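Local coordinates for autoinducer synthesis protein lasI (Pseudomonas aeruginosa, PDB 1RO5) that makes the quorum-sensing signal N-(3-oxododecanoyl)homoserine lactone from S-adenosyl-L-methionine and an acyl chain delivered by acyl carrier protein, at residues A[100-105]-A[138-143]. Numbering follows the deposited sequence.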
# COMPACT_ATOMS: atom_id res chain seq x y z
N TRP A 100 5.74 3.74 -8.44
CA TRP A 100 4.61 4.19 -7.69
C TRP A 100 4.93 4.03 -6.24
O TRP A 100 5.76 3.22 -5.83
CB TRP A 100 3.39 3.29 -8.03
CG TRP A 100 2.70 3.52 -9.33
CD1 TRP A 100 2.84 4.57 -10.16
CD2 TRP A 100 1.74 2.65 -9.94
NE1 TRP A 100 1.97 4.45 -11.23
CE2 TRP A 100 1.31 3.26 -11.13
CE3 TRP A 100 1.21 1.41 -9.61
CZ2 TRP A 100 0.38 2.71 -11.95
CZ3 TRP A 100 0.30 0.86 -10.41
CH2 TRP A 100 -0.13 1.52 -11.57
N GLU A 101 4.23 4.77 -5.43
CA GLU A 101 4.32 4.69 -4.01
C GLU A 101 3.07 4.08 -3.42
O GLU A 101 1.94 4.34 -3.91
CB GLU A 101 4.46 6.10 -3.41
CG GLU A 101 4.65 5.93 -1.89
CD GLU A 101 4.32 7.14 -1.01
OE1 GLU A 101 3.37 7.88 -1.27
OE2 GLU A 101 4.99 7.28 -0.02
N LEU A 102 3.28 3.20 -2.42
CA LEU A 102 2.20 2.64 -1.65
C LEU A 102 2.16 3.38 -0.31
O LEU A 102 3.23 3.68 0.31
CB LEU A 102 2.39 1.17 -1.38
CG LEU A 102 2.74 0.27 -2.54
CD1 LEU A 102 2.90 -1.09 -2.00
CD2 LEU A 102 1.59 0.36 -3.58
N SER A 103 0.93 3.54 0.23
CA SER A 103 0.75 4.18 1.49
C SER A 103 -0.53 3.78 2.15
O SER A 103 -1.38 3.19 1.52
CB SER A 103 0.84 5.73 1.32
OG SER A 103 -0.19 6.27 0.54
N ARG A 104 -0.71 4.08 3.43
CA ARG A 104 -2.02 3.82 4.07
C ARG A 104 -2.49 2.37 4.01
O ARG A 104 -3.65 2.12 3.69
CB ARG A 104 -3.12 4.78 3.55
CG ARG A 104 -2.84 6.28 3.80
CD ARG A 104 -2.71 6.50 5.30
NE ARG A 104 -2.70 7.90 5.75
CZ ARG A 104 -1.65 8.51 6.38
NH1 ARG A 104 -0.47 7.90 6.66
NH2 ARG A 104 -1.81 9.73 6.80
N PHE A 105 -1.64 1.40 4.38
CA PHE A 105 -2.04 0.01 4.50
C PHE A 105 -2.94 -0.11 5.63
O PHE A 105 -2.54 0.08 6.71
CB PHE A 105 -0.94 -1.09 4.71
CG PHE A 105 0.31 -0.90 3.93
CD1 PHE A 105 0.37 0.04 2.92
CD2 PHE A 105 1.46 -1.57 4.31
CE1 PHE A 105 1.59 0.32 2.22
CE2 PHE A 105 2.66 -1.33 3.60
CZ PHE A 105 2.69 -0.36 2.54
N GLN A 138 8.08 -0.89 -12.70
CA GLN A 138 9.08 -1.84 -12.23
C GLN A 138 9.35 -1.87 -10.73
O GLN A 138 9.93 -2.84 -10.27
CB GLN A 138 10.45 -1.59 -12.87
CG GLN A 138 10.63 -0.28 -13.38
CD GLN A 138 10.52 -0.23 -14.98
OE1 GLN A 138 11.38 0.37 -15.60
NE2 GLN A 138 9.43 -0.83 -15.59
N THR A 139 8.95 -0.83 -10.01
CA THR A 139 9.27 -0.61 -8.64
C THR A 139 8.13 0.03 -7.84
O THR A 139 7.52 1.03 -8.25
CB THR A 139 10.47 0.33 -8.54
OG1 THR A 139 11.59 -0.19 -9.21
CG2 THR A 139 10.99 0.45 -6.99
N LEU A 140 7.90 -0.50 -6.67
CA LEU A 140 7.06 0.12 -5.68
C LEU A 140 7.86 0.67 -4.49
O LEU A 140 8.78 -0.02 -3.95
CB LEU A 140 6.10 -0.92 -5.20
CG LEU A 140 5.14 -1.38 -6.33
CD1 LEU A 140 4.18 -2.35 -5.74
CD2 LEU A 140 4.35 -0.31 -7.08
N VAL A 141 7.65 1.92 -4.09
CA VAL A 141 8.26 2.37 -2.88
C VAL A 141 7.17 2.59 -1.80
O VAL A 141 5.99 2.73 -2.12
CB VAL A 141 9.07 3.65 -3.12
CG1 VAL A 141 10.21 3.35 -4.04
CG2 VAL A 141 8.19 4.81 -3.66
N THR A 142 7.54 2.56 -0.53
CA THR A 142 6.56 2.80 0.51
C THR A 142 7.27 3.16 1.81
O THR A 142 8.39 2.75 2.05
CB THR A 142 5.64 1.57 0.64
OG1 THR A 142 4.67 1.79 1.66
CG2 THR A 142 6.48 0.35 1.13
N VAL A 143 6.59 3.87 2.69
CA VAL A 143 7.03 4.04 4.07
C VAL A 143 6.12 3.15 4.88
O VAL A 143 4.90 3.36 4.88
CB VAL A 143 6.90 5.49 4.53
CG1 VAL A 143 7.08 5.68 6.09
CG2 VAL A 143 7.94 6.30 3.88
O HOH W 1 4.23 5.46 1.88
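W100 pairs with L140 in the parallel ladder between segments of strands 99-107 and 139-145, the two strands of a beta-alpha-beta unit whose crossover is helix 118-133, in the acetyltransferase-like sheet of this synthase. Backbone bonds from W100 N to T139 O (3.2 Å), V141 N to W100 O and L102 N to V141 O (2.8 Å) zip the first half. On one face W100 CB makes the close contact, 3.8 Å from L140 CD2; its CG stands anti to the carbonyl carbon (chi1 -77°) and the indole swings off to meet Y55. L102 and L140 touch methyl to methyl through their CD1 atoms, branched aliphatics suited to a buried sheet face. On the other face, E101 suits its place by laying CB and CG beside V141, CG 3.5 Å from V141 O, while M79 N and a water grip its buried carboxylate. The segments run at 34° to each other, and V143 N lies 4.1 Å from L102 O; the water links them, donating to E101 OE2 and L102 O. T142 in effect stands in for V143 N: its OG1, anti to the backbone N (chi1 180°), donates a hydrogen bond to L102 O at 2.7 Å from above the carbonyl plane.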